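Local atomic coordinates of UDP-glucose:anthocyanidin 3-O-glucosyltransferase (Clitoria ternatea, PDB entry 4WHM), a protein that belongs to the plant glycosyltransferases of the GT-B fold, in which two Rossmann-like domains face each other across a cleft, here occupied by UDP. Residues W298-S303 / G320-W325; P11-S16 / I40-S45; H330-G335 / M350-N355; T273-P278 / P363-Q368. All coordinates share one frame; numbering follows the deposited sequence.

Contact 1: residues W298-S303 / G320-W325; sequences WALKES and GKVVSW. With UDP (uridine-5'-diphosphate), chain B.
K321 offers its carbonyl oxygen to the backbone of W298: the W298 N to K321 O bond is 2.8 Å long and nearly straight, with 171° at the hydrogen. V322 follows as the bridge partner of W298. V322 CG1, set anti to the backbone N (chi1 177°), lies 4.2 Å from L300 CD2, the two side chains side by side and pointing the same way. The V322 CA also gives a C-H...O contact to the carbonyl of W298, while the W298 indole swings off to V282, V285, A286 and L289 of helix 279-292. At V323 the exchange continues, V323 N donating to W298 O at 3.0 Å and V323 O accepting from L300 N at 2.8 Å. This register is that of two parallel strands, the edge strand 320-323 and its neighbour 296-299 in the six-stranded sheet of the C-terminal Rossmann-like domain, connected through helix 312-315 as a beta-alpha-beta unit. A299 bridges to V323, on the sheet face opposite to W298 and V322, and there A299 CB comes within 3.7 Å of O4 of UDP. Beyond the strand, S324 keeps close to the first segment by a nearly linear C-H...O contact from S324 CA to L300 O (3.3 Å, 176°). S324 OG is linked to L300 O by one water and to E302 OE2 by another, and S324 OG lies 3.4 Å from E302 CB. W325 turns away from 298-303 and lays one indole face against the uracil, with N3 of UDP 3.2 Å above the plane of the W325 ring, over its centre.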
# COMPACT_ATOMS: atom_id res chain seq x y z
N TRP A 298 18.60 -9.14 0.36
CA TRP A 298 17.76 -9.05 -0.84
C TRP A 298 16.69 -10.12 -0.72
O TRP A 298 16.98 -11.32 -0.79
CB TRP A 298 18.61 -9.27 -2.10
CG TRP A 298 17.89 -9.01 -3.42
CD1 TRP A 298 16.59 -8.64 -3.59
CD2 TRP A 298 18.46 -9.12 -4.74
NE1 TRP A 298 16.31 -8.51 -4.94
CE2 TRP A 298 17.44 -8.81 -5.66
CE3 TRP A 298 19.73 -9.45 -5.22
CZ2 TRP A 298 17.65 -8.81 -7.05
CZ3 TRP A 298 19.94 -9.46 -6.60
CH2 TRP A 298 18.90 -9.14 -7.49
N ALA A 299 15.45 -9.68 -0.51
CA ALA A 299 14.31 -10.58 -0.53
C ALA A 299 13.86 -10.69 -1.97
O ALA A 299 13.43 -9.70 -2.58
CB ALA A 299 13.19 -10.04 0.35
N LEU A 300 13.99 -11.89 -2.52
CA LEU A 300 13.85 -12.14 -3.95
C LEU A 300 13.14 -13.47 -4.12
O LEU A 300 13.55 -14.47 -3.53
CB LEU A 300 15.25 -12.23 -4.57
CG LEU A 300 15.37 -12.60 -6.05
CD1 LEU A 300 14.71 -11.53 -6.88
CD2 LEU A 300 16.83 -12.77 -6.45
N LYS A 301 12.07 -13.50 -4.93
CA LYS A 301 11.35 -14.76 -5.16
C LYS A 301 12.30 -15.83 -5.69
O LYS A 301 13.15 -15.53 -6.52
CB LYS A 301 10.20 -14.57 -6.13
CG LYS A 301 9.08 -13.72 -5.56
CD LYS A 301 7.97 -13.48 -6.56
CE LYS A 301 6.85 -12.66 -5.93
NZ LYS A 301 5.78 -12.30 -6.91
N GLU A 302 12.15 -17.07 -5.22
CA GLU A 302 13.14 -18.09 -5.56
C GLU A 302 13.13 -18.45 -7.04
O GLU A 302 14.10 -19.00 -7.55
CB GLU A 302 13.03 -19.35 -4.67
CG GLU A 302 11.72 -20.12 -4.74
CD GLU A 302 11.82 -21.52 -4.15
OE1 GLU A 302 11.59 -22.49 -4.90
OE2 GLU A 302 12.12 -21.66 -2.94
N SER A 303 12.04 -18.12 -7.74
CA SER A 303 11.95 -18.39 -9.17
C SER A 303 12.94 -17.51 -9.93
O SER A 303 13.30 -17.80 -11.07
CB SER A 303 10.53 -18.18 -9.68
OG SER A 303 10.06 -16.89 -9.37
N GLY A 320 26.36 -10.72 2.17
CA GLY A 320 25.00 -10.56 1.68
C GLY A 320 24.13 -11.75 1.97
O GLY A 320 24.63 -12.87 2.11
N LYS A 321 22.83 -11.51 2.07
CA LYS A 321 21.87 -12.59 2.22
C LYS A 321 20.83 -12.45 1.12
O LYS A 321 20.21 -11.39 0.98
CB LYS A 321 21.18 -12.53 3.59
CG LYS A 321 21.95 -13.24 4.69
CD LYS A 321 21.14 -13.34 5.98
CE LYS A 321 20.13 -14.47 5.94
NZ LYS A 321 20.76 -15.82 6.00
N VAL A 322 20.65 -13.50 0.33
CA VAL A 322 19.61 -13.52 -0.71
C VAL A 322 18.60 -14.58 -0.33
O VAL A 322 18.91 -15.78 -0.34
CB VAL A 322 20.18 -13.84 -2.09
CG1 VAL A 322 19.05 -13.92 -3.11
CG2 VAL A 322 21.21 -12.77 -2.50
N VAL A 323 17.40 -14.14 0.02
CA VAL A 323 16.41 -15.05 0.58
C VAL A 323 15.04 -14.81 -0.05
O VAL A 323 14.81 -13.75 -0.63
CB VAL A 323 16.30 -14.86 2.10
CG1 VAL A 323 17.65 -15.12 2.77
CG2 VAL A 323 15.82 -13.46 2.40
N SER A 324 14.14 -15.79 0.08
CA SER A 324 12.85 -15.73 -0.61
C SER A 324 11.84 -14.80 0.08
O SER A 324 11.00 -14.20 -0.58
CB SER A 324 12.25 -17.13 -0.75
OG SER A 324 13.06 -17.95 -1.57
N TRP A 325 11.93 -14.71 1.41
CA TRP A 325 10.95 -13.96 2.19
C TRP A 325 11.57 -13.52 3.52
O TRP A 325 12.32 -14.27 4.14
CB TRP A 325 9.71 -14.83 2.44
CG TRP A 325 8.62 -14.12 3.20
CD1 TRP A 325 8.41 -14.13 4.55
CD2 TRP A 325 7.60 -13.29 2.64
NE1 TRP A 325 7.31 -13.36 4.86
CE2 TRP A 325 6.80 -12.83 3.71
CE3 TRP A 325 7.28 -12.89 1.33
CZ2 TRP A 325 5.70 -12.00 3.51
CZ3 TRP A 325 6.19 -12.06 1.14
CH2 TRP A 325 5.41 -11.63 2.22
N1 UDP B . 6.64 -8.21 2.45
C2 UDP B . 7.20 -9.03 3.45
N3 UDP B . 8.25 -9.81 3.17
C4 UDP B . 8.79 -9.83 1.95
C5 UDP B . 8.26 -9.03 0.94
C6 UDP B . 7.17 -8.21 1.21
O2 UDP B . 6.72 -9.05 4.61
O4 UDP B . 9.78 -10.58 1.73
C1' UDP B . 5.48 -7.37 2.78
C2' UDP B . 5.86 -5.91 3.00
O2' UDP B . 6.36 -5.69 4.32
C3' UDP B . 4.55 -5.19 2.72
C4' UDP B . 3.92 -6.05 1.64
O4' UDP B . 4.56 -7.33 1.68
O3' UDP B . 3.70 -5.26 3.88
C5' UDP B . 4.21 -5.44 0.28
O5' UDP B . 3.14 -4.57 -0.07
PA UDP B . 3.42 -3.25 -0.93
O1A UDP B . 2.18 -2.39 -0.86
O2A UDP B . 4.74 -2.65 -0.48
O3A UDP B . 3.71 -3.81 -2.43
PB UDP B . 2.99 -5.00 -3.28
O1B UDP B . 1.51 -4.94 -2.98
O2B UDP B . 3.68 -6.28 -2.86
O3B UDP B . 3.34 -4.62 -4.70
O HOH W 1 15.28 -16.70 -3.00
O HOH W 2 13.67 -20.52 -0.97

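Contact 2: residues P11-S16 / I40-S45; sequences PFPFGS and IGTHSS. With UDP (uridine-5'-diphosphate), chain B.
P13 turns its pyrrolidine ring to T42 and S45, while F12 leaves the backbone on the side away from 40-45; over one face of its ring lies F14 CD2, 3.6 Å above the middle of the F12 ring plane. H17 and F116 make edge-to-face pairs with the same F12 ring. On the contact side, P13 CB lies 3.5 Å from S45 OG, and P13 CG meets T42 CG2 at 3.9 Å, the two side chains crossing at about a right angle. P11 meets strand 36-42 earlier in its course, P11 CD lying 3.2 Å from I40 O. The strands 6-10 and 36-42 are neighbours in the parallel sheet of the N-terminal Rossmann-like domain, so the loop after one rests on the end of the other. There T42 and S45 form a capping box at the start of helix 43-50: S45 N donates to T42 OG1 (3.0 Å), and T42 N to S45 OG (2.9 Å). P13 is the centre of an inverse gamma turn, closed by F14 N to F12 O. Two waters donate to P13 O, one also bonded to T42 OG1 and the other to S44 OG. The loop then runs on to S16, S16 OG donating to O1B of UDP at 2.6 Å.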
# COMPACT_ATOMS: atom_id res chain seq x y z
N PRO A 11 -13.05 -5.95 1.47
CA PRO A 11 -11.71 -5.66 0.96
C PRO A 11 -11.65 -5.79 -0.55
O PRO A 11 -12.49 -6.45 -1.17
CB PRO A 11 -10.86 -6.77 1.57
CG PRO A 11 -11.83 -7.91 1.74
CD PRO A 11 -13.09 -7.23 2.20
N PHE A 12 -10.64 -5.16 -1.14
CA PHE A 12 -10.24 -5.49 -2.49
C PHE A 12 -9.45 -6.78 -2.26
O PHE A 12 -8.40 -6.75 -1.62
CB PHE A 12 -9.36 -4.37 -3.04
CG PHE A 12 -9.00 -4.52 -4.50
CD1 PHE A 12 -10.00 -4.67 -5.46
CD2 PHE A 12 -7.68 -4.47 -4.90
CE1 PHE A 12 -9.67 -4.79 -6.81
CE2 PHE A 12 -7.33 -4.58 -6.26
CZ PHE A 12 -8.33 -4.75 -7.21
N PRO A 13 -9.97 -7.92 -2.73
CA PRO A 13 -9.49 -9.20 -2.17
C PRO A 13 -8.18 -9.68 -2.76
O PRO A 13 -8.08 -10.84 -3.22
CB PRO A 13 -10.62 -10.17 -2.51
CG PRO A 13 -11.18 -9.63 -3.79
CD PRO A 13 -11.12 -8.12 -3.63
N PHE A 14 -7.16 -8.82 -2.70
CA PHE A 14 -5.89 -9.11 -3.33
C PHE A 14 -4.70 -8.65 -2.51
O PHE A 14 -4.60 -7.47 -2.17
CB PHE A 14 -5.84 -8.45 -4.70
CG PHE A 14 -6.88 -8.97 -5.62
CD1 PHE A 14 -6.72 -10.21 -6.23
CD2 PHE A 14 -8.05 -8.25 -5.84
CE1 PHE A 14 -7.70 -10.72 -7.07
CE2 PHE A 14 -9.03 -8.75 -6.69
CZ PHE A 14 -8.86 -9.99 -7.30
N GLY A 15 -3.81 -9.60 -2.22
CA GLY A 15 -2.50 -9.32 -1.64
C GLY A 15 -2.44 -8.24 -0.58
O GLY A 15 -3.09 -8.35 0.46
N SER A 16 -1.68 -7.20 -0.86
CA SER A 16 -1.35 -6.24 0.18
C SER A 16 -2.48 -5.28 0.51
O SER A 16 -2.35 -4.45 1.42
CB SER A 16 -0.11 -5.45 -0.20
OG SER A 16 -0.41 -4.60 -1.29
N ILE A 40 -16.14 -9.74 4.37
CA ILE A 40 -16.60 -10.49 3.21
C ILE A 40 -15.51 -10.53 2.14
O ILE A 40 -15.23 -9.53 1.48
CB ILE A 40 -17.88 -9.83 2.63
CG1 ILE A 40 -18.98 -9.80 3.70
CG2 ILE A 40 -18.37 -10.56 1.39
CD1 ILE A 40 -20.17 -8.90 3.34
N GLY A 41 -14.88 -11.69 1.97
CA GLY A 41 -13.84 -11.83 0.97
C GLY A 41 -14.06 -13.03 0.06
O GLY A 41 -15.13 -13.63 0.06
N THR A 42 -13.04 -13.37 -0.72
CA THR A 42 -13.11 -14.53 -1.59
C THR A 42 -12.47 -15.70 -0.87
O THR A 42 -11.83 -15.52 0.18
CB THR A 42 -12.36 -14.26 -2.90
OG1 THR A 42 -10.98 -14.01 -2.60
CG2 THR A 42 -12.96 -13.05 -3.62
N HIS A 43 -12.62 -16.90 -1.41
CA HIS A 43 -11.91 -18.03 -0.84
C HIS A 43 -10.40 -17.76 -0.76
O HIS A 43 -9.79 -18.01 0.28
CB HIS A 43 -12.20 -19.33 -1.59
CG HIS A 43 -11.53 -20.53 -0.98
ND1 HIS A 43 -12.11 -21.28 0.02
CD2 HIS A 43 -10.32 -21.09 -1.21
CE1 HIS A 43 -11.29 -22.25 0.37
NE2 HIS A 43 -10.19 -22.16 -0.37
N SER A 44 -9.79 -17.23 -1.82
CA SER A 44 -8.35 -17.00 -1.76
C SER A 44 -7.95 -15.87 -0.80
O SER A 44 -6.91 -15.97 -0.13
CB SER A 44 -7.77 -16.78 -3.16
OG SER A 44 -8.34 -15.65 -3.77
N SER A 45 -8.74 -14.80 -0.71
CA SER A 45 -8.36 -13.68 0.16
C SER A 45 -8.57 -14.07 1.62
O SER A 45 -7.80 -13.66 2.51
CB SER A 45 -9.11 -12.38 -0.17
OG SER A 45 -10.47 -12.39 0.25
N1 UDP B . 6.64 -8.21 2.45
C2 UDP B . 7.20 -9.03 3.45
N3 UDP B . 8.25 -9.81 3.17
C4 UDP B . 8.79 -9.83 1.95
C5 UDP B . 8.26 -9.03 0.94
C6 UDP B . 7.17 -8.21 1.21
O2 UDP B . 6.72 -9.05 4.61
O4 UDP B . 9.78 -10.58 1.73
C1' UDP B . 5.48 -7.37 2.78
C2' UDP B . 5.86 -5.91 3.00
O2' UDP B . 6.36 -5.69 4.32
C3' UDP B . 4.55 -5.19 2.72
C4' UDP B . 3.92 -6.05 1.64
O4' UDP B . 4.56 -7.33 1.68
O3' UDP B . 3.70 -5.26 3.88
C5' UDP B . 4.21 -5.44 0.28
O5' UDP B . 3.14 -4.57 -0.07
PA UDP B . 3.42 -3.25 -0.93
O1A UDP B . 2.18 -2.39 -0.86
O2A UDP B . 4.74 -2.65 -0.48
O3A UDP B . 3.71 -3.81 -2.43
PB UDP B . 2.99 -5.00 -3.28
O1B UDP B . 1.51 -4.94 -2.98
O2B UDP B . 3.68 -6.28 -2.86
O3B UDP B . 3.34 -4.62 -4.70
O HOH W 3 -14.96 -7.96 -0.95
O HOH W 4 -9.62 -12.86 -4.62
O HOH W 5 -6.58 -13.24 -3.25

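Contact 3: residues H330-G335 / M350-N355; sequences HVLSHG and MESVSN. With UDP (uridine-5'-diphosphate), chain B.
E351, packed through its CB against L332, holds the ribose of UDP with both carboxylate oxygens. OE1 of E351 accepts from O2' of UDP at 2.6 Å and OE2 of E351 from O3' at 2.8 Å, a two-pronged grip that fixes the rotation of the carboxylate. Q328 NE2 donates to OE1 as well, a second-shell bond that positions the group. Nearer the backbone of E351, the L332 side chain crosses that of E351 at about a right angle, and L332 CD1 reaches within 3.6 Å of E351 CB. N355 closes the other end of the contact. With CG anti to the carbonyl carbon (chi1 -73°), its amide folds back onto its own helix, where ND2 of N355 donates to E351 O at 2.7 Å and 156°, in the plane of that carbonyl. N355 CB lies 3.2 Å from L332 O. The amide oxygen faces S333 instead, OD1 of N355 lying 3.2 Å from S333 CB. S333 OG is engaged within its own segment, donating to H330 O at 2.8 Å. No hydrogen bond joins the two segments directly; the approaches between them are van der Waals contacts. Both helix ends sit on the parallel sheet: L332 and S352 both touch F340 of strand 337-342, S352 and V353 reach M359 of strand 359-361, and V331 leans on L258 of helix 254-259.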
# COMPACT_ATOMS: atom_id res chain seq x y z
N HIS A 330 9.92 -5.91 10.41
CA HIS A 330 10.94 -6.05 11.44
C HIS A 330 12.36 -5.84 10.90
O HIS A 330 13.25 -5.37 11.61
CB HIS A 330 10.81 -7.39 12.18
CG HIS A 330 9.59 -7.48 13.04
ND1 HIS A 330 9.47 -8.36 14.08
CD2 HIS A 330 8.42 -6.78 13.01
CE1 HIS A 330 8.29 -8.21 14.66
NE2 HIS A 330 7.64 -7.26 14.03
N VAL A 331 12.58 -6.19 9.64
CA VAL A 331 13.86 -5.85 9.00
C VAL A 331 14.02 -4.33 8.92
O VAL A 331 15.06 -3.79 9.30
CB VAL A 331 13.99 -6.49 7.61
CG1 VAL A 331 15.20 -5.90 6.86
CG2 VAL A 331 14.12 -8.01 7.75
N LEU A 332 12.98 -3.64 8.47
CA LEU A 332 13.03 -2.18 8.36
C LEU A 332 13.18 -1.48 9.71
O LEU A 332 13.66 -0.34 9.79
CB LEU A 332 11.81 -1.66 7.60
CG LEU A 332 11.88 -1.90 6.08
CD1 LEU A 332 10.54 -1.61 5.39
CD2 LEU A 332 12.99 -1.05 5.46
N SER A 333 12.80 -2.16 10.79
CA SER A 333 12.89 -1.57 12.12
C SER A 333 14.26 -1.83 12.73
O SER A 333 14.54 -1.39 13.85
CB SER A 333 11.79 -2.11 13.04
OG SER A 333 12.02 -3.48 13.33
N HIS A 334 15.13 -2.54 12.01
CA HIS A 334 16.45 -2.89 12.54
C HIS A 334 17.46 -1.78 12.29
O HIS A 334 17.59 -1.30 11.16
CB HIS A 334 16.97 -4.22 11.97
CG HIS A 334 18.13 -4.78 12.74
ND1 HIS A 334 19.39 -4.22 12.70
CD2 HIS A 334 18.22 -5.85 13.57
CE1 HIS A 334 20.20 -4.92 13.48
NE2 HIS A 334 19.52 -5.91 14.01
N GLY A 335 18.18 -1.39 13.33
CA GLY A 335 19.05 -0.23 13.26
C GLY A 335 20.17 -0.36 12.25
O GLY A 335 20.71 0.65 11.79
N MET A 350 5.20 2.92 3.80
CA MET A 350 4.77 3.22 5.17
C MET A 350 5.75 2.65 6.18
O MET A 350 6.16 3.33 7.12
CB MET A 350 3.38 2.64 5.42
CG MET A 350 2.73 3.09 6.73
SD MET A 350 3.31 2.27 8.24
CE MET A 350 2.64 0.61 8.04
N GLU A 351 6.13 1.38 5.98
CA GLU A 351 7.04 0.70 6.90
C GLU A 351 8.40 1.37 6.93
O GLU A 351 9.05 1.46 7.97
CB GLU A 351 7.18 -0.79 6.52
CG GLU A 351 5.89 -1.62 6.74
CD GLU A 351 5.76 -2.83 5.81
OE1 GLU A 351 6.75 -3.21 5.13
OE2 GLU A 351 4.65 -3.41 5.74
N SER A 352 8.83 1.86 5.77
CA SER A 352 10.14 2.52 5.70
C SER A 352 10.16 3.88 6.40
O SER A 352 11.07 4.18 7.18
CB SER A 352 10.59 2.64 4.25
OG SER A 352 11.99 2.83 4.16
N VAL A 353 9.16 4.72 6.13
CA VAL A 353 9.20 6.08 6.69
C VAL A 353 8.95 6.04 8.18
O VAL A 353 9.49 6.86 8.93
CB VAL A 353 8.23 7.07 5.99
CG1 VAL A 353 8.62 7.27 4.54
CG2 VAL A 353 6.78 6.59 6.09
N SER A 354 8.15 5.08 8.63
CA SER A 354 7.85 4.99 10.05
C SER A 354 9.06 4.47 10.83
O SER A 354 9.12 4.61 12.05
CB SER A 354 6.64 4.09 10.29
OG SER A 354 6.87 2.79 9.78
N ASN A 355 10.02 3.87 10.13
CA ASN A 355 11.23 3.37 10.78
C ASN A 355 12.49 4.19 10.49
O ASN A 355 13.59 3.80 10.89
CB ASN A 355 11.45 1.90 10.42
CG ASN A 355 10.47 0.98 11.13
OD1 ASN A 355 10.56 0.78 12.34
ND2 ASN A 355 9.54 0.40 10.39
N1 UDP B . 6.64 -8.21 2.45
C2 UDP B . 7.20 -9.03 3.45
N3 UDP B . 8.25 -9.81 3.17
C4 UDP B . 8.79 -9.83 1.95
C5 UDP B . 8.26 -9.03 0.94
C6 UDP B . 7.17 -8.21 1.21
O2 UDP B . 6.72 -9.05 4.61
O4 UDP B . 9.78 -10.58 1.73
C1' UDP B . 5.48 -7.37 2.78
C2' UDP B . 5.86 -5.91 3.00
O2' UDP B . 6.36 -5.69 4.32
C3' UDP B . 4.55 -5.19 2.72
C4' UDP B . 3.92 -6.05 1.64
O4' UDP B . 4.56 -7.33 1.68
O3' UDP B . 3.70 -5.26 3.88
C5' UDP B . 4.21 -5.44 0.28
O5' UDP B . 3.14 -4.57 -0.07
PA UDP B . 3.42 -3.25 -0.93
O1A UDP B . 2.18 -2.39 -0.86
O2A UDP B . 4.74 -2.65 -0.48
O3A UDP B . 3.71 -3.81 -2.43
PB UDP B . 2.99 -5.00 -3.28
O1B UDP B . 1.51 -4.94 -2.98
O2B UDP B . 3.68 -6.28 -2.86
O3B UDP B . 3.34 -4.62 -4.70

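Contact 4: residues T273-P278 / P363-Q368; sequences TVVSPP and PFFGDQ. With UDP (uridine-5'-diphosphate), chain B.
Two loops at the ends of parallel strands meet here, V274 and V275 after strand 266-270 packing on F364 and F365 after strand 359-361. V275 straddles the pair of rings with its two methyls. V275 CG1, anti to the backbone N (chi1 170°), makes a CH-pi contact over the F364 face, 3.7 Å from the ring centroid and 11° off the normal. The other methyl, V275 CG2, approaches F365 CE2 to 3.4 Å. V274 crosses F365 at about a right angle, V274 CG1 lying 3.7 Å from F365 CZ, and P277 and P278 add carbon contacts to the far end of the F364 ring. Q368 fastens the second loop from within. Q368 OE1 accepts from F364 N at 2.7 Å, in the plane of the amide carbonyl, and from F365 N at 2.9 Å, a donor standing 62° out of that plane. Q368 NE2 lies 3.2 Å above the plane of the F365 ring, over its centre, so one amide binds two successive backbone N-H groups and also lies over the F365 ring. A type II' turn from F365 to Q368 leads into helix 368-379. On the first loop T273 grips the beta phosphate twice: O2B of UDP accepts hydrogen bonds from T273 N (2.8 Å) and T273 OG1 (2.6 Å). Loops that follow strands and receive a nucleotide diphosphate are typical of the GT-B C-terminal domain, and Q368 fits the last position of the plant PSPG box, which W325 begins.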
# COMPACT_ATOMS: atom_id res chain seq x y z
N THR A 273 5.57 -8.07 -3.76
CA THR A 273 5.02 -9.39 -3.99
C THR A 273 4.36 -9.53 -5.35
O THR A 273 3.90 -10.61 -5.71
CB THR A 273 3.98 -9.71 -2.91
OG1 THR A 273 2.93 -8.74 -2.97
CG2 THR A 273 4.63 -9.66 -1.53
N VAL A 274 4.32 -8.44 -6.12
CA VAL A 274 3.62 -8.45 -7.40
C VAL A 274 4.57 -8.25 -8.58
O VAL A 274 4.52 -9.00 -9.55
CB VAL A 274 2.54 -7.35 -7.44
CG1 VAL A 274 1.82 -7.35 -8.79
CG2 VAL A 274 1.56 -7.56 -6.30
N VAL A 275 5.43 -7.24 -8.47
CA VAL A 275 6.39 -6.89 -9.52
C VAL A 275 7.17 -8.08 -10.06
O VAL A 275 7.83 -8.80 -9.29
CB VAL A 275 7.43 -5.86 -9.01
CG1 VAL A 275 8.58 -5.69 -10.00
CG2 VAL A 275 6.76 -4.53 -8.74
N SER A 276 7.09 -8.29 -11.37
CA SER A 276 8.00 -9.18 -12.08
C SER A 276 9.03 -8.29 -12.78
O SER A 276 8.79 -7.79 -13.87
CB SER A 276 7.24 -10.01 -13.12
OG SER A 276 6.60 -9.19 -14.08
N PRO A 277 10.17 -8.06 -12.12
CA PRO A 277 11.14 -7.14 -12.71
C PRO A 277 11.75 -7.70 -13.99
O PRO A 277 11.88 -8.93 -14.11
CB PRO A 277 12.20 -7.00 -11.61
CG PRO A 277 12.08 -8.26 -10.80
CD PRO A 277 10.64 -8.65 -10.85
N PRO A 278 12.07 -6.83 -14.95
CA PRO A 278 12.77 -7.30 -16.15
C PRO A 278 14.02 -8.05 -15.73
O PRO A 278 14.72 -7.59 -14.83
CB PRO A 278 13.12 -6.01 -16.88
CG PRO A 278 12.03 -5.06 -16.49
CD PRO A 278 11.75 -5.39 -15.03
N PRO A 363 10.06 2.76 -9.24
CA PRO A 363 8.63 2.46 -9.32
C PRO A 363 8.36 1.65 -10.57
O PRO A 363 8.97 1.94 -11.60
CB PRO A 363 7.98 3.85 -9.42
CG PRO A 363 9.06 4.73 -10.03
CD PRO A 363 10.36 4.18 -9.49
N PHE A 364 7.48 0.65 -10.50
CA PHE A 364 7.25 -0.22 -11.65
C PHE A 364 5.89 -0.02 -12.31
O PHE A 364 5.79 -0.02 -13.54
CB PHE A 364 7.43 -1.70 -11.27
CG PHE A 364 8.87 -2.14 -11.16
CD1 PHE A 364 9.57 -2.58 -12.28
CD2 PHE A 364 9.52 -2.11 -9.94
CE1 PHE A 364 10.90 -2.99 -12.18
CE2 PHE A 364 10.84 -2.52 -9.82
CZ PHE A 364 11.53 -2.96 -10.94
N PHE A 365 4.84 0.13 -11.50
CA PHE A 365 3.49 0.25 -12.05
C PHE A 365 2.55 1.00 -11.13
O PHE A 365 2.92 1.37 -10.01
CB PHE A 365 2.92 -1.14 -12.35
CG PHE A 365 2.74 -2.01 -11.13
CD1 PHE A 365 1.59 -1.93 -10.35
CD2 PHE A 365 3.70 -2.94 -10.78
CE1 PHE A 365 1.42 -2.74 -9.24
CE2 PHE A 365 3.54 -3.76 -9.68
CZ PHE A 365 2.40 -3.65 -8.90
N GLY A 366 1.32 1.19 -11.59
CA GLY A 366 0.27 1.78 -10.77
C GLY A 366 0.68 3.14 -10.26
O GLY A 366 1.19 3.95 -11.02
N ASP A 367 0.48 3.37 -8.96
CA ASP A 367 0.79 4.67 -8.39
C ASP A 367 2.14 4.71 -7.68
O ASP A 367 2.39 5.60 -6.89
CB ASP A 367 -0.32 5.11 -7.43
CG ASP A 367 -0.57 4.10 -6.34
OD1 ASP A 367 0.28 3.20 -6.13
OD2 ASP A 367 -1.62 4.21 -5.66
N GLN A 368 3.00 3.74 -7.97
CA GLN A 368 4.33 3.71 -7.37
C GLN A 368 5.15 4.94 -7.77
O GLN A 368 5.99 5.42 -7.01
CB GLN A 368 5.06 2.42 -7.75
CG GLN A 368 4.42 1.17 -7.12
CD GLN A 368 4.71 -0.11 -7.87
OE1 GLN A 368 5.61 -0.17 -8.71
NE2 GLN A 368 3.95 -1.16 -7.56
N1 UDP B . 6.64 -8.21 2.45
C2 UDP B . 7.20 -9.03 3.45
N3 UDP B . 8.25 -9.81 3.17
C4 UDP B . 8.79 -9.83 1.95
C5 UDP B . 8.26 -9.03 0.94
C6 UDP B . 7.17 -8.21 1.21
O2 UDP B . 6.72 -9.05 4.61
O4 UDP B . 9.78 -10.58 1.73
C1' UDP B . 5.48 -7.37 2.78
C2' UDP B . 5.86 -5.91 3.00
O2' UDP B . 6.36 -5.69 4.32
C3' UDP B . 4.55 -5.19 2.72
C4' UDP B . 3.92 -6.05 1.64
O4' UDP B . 4.56 -7.33 1.68
O3' UDP B . 3.70 -5.26 3.88
C5' UDP B . 4.21 -5.44 0.28
O5' UDP B . 3.14 -4.57 -0.07
PA UDP B . 3.42 -3.25 -0.93
O1A UDP B . 2.18 -2.39 -0.86
O2A UDP B . 4.74 -2.65 -0.48
O3A UDP B . 3.71 -3.81 -2.43
PB UDP B . 2.99 -5.00 -3.28
O1B UDP B . 1.51 -4.94 -2.98
O2B UDP B . 3.68 -6.28 -2.86
O3B UDP B . 3.34 -4.62 -4.70

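How the contacts relate
From the N terminus, contact 2 comes first and closes the loop through helix 18-31 between neighbouring strands of the N-terminal sheet. It is complete before the other three begin, all in the C-terminal domain. Contact 4 opens at 273-278 and closes 85 residues later at 363-368; contacts 1 and 3 are nested inside that loop, one after the other, and none cross. Contact 1 ties edge strand 320-323 to its neighbour 296-299 in the second sheet, and contact 3 joins helices 328-332 and 346-354. Contacts 1 and 4 touch directly, through a probable hydrogen bond from K301 NZ to T273 O. All four reach UDP, contact 2 from the opposing domain, its centre about 20 Å from that of contact 4.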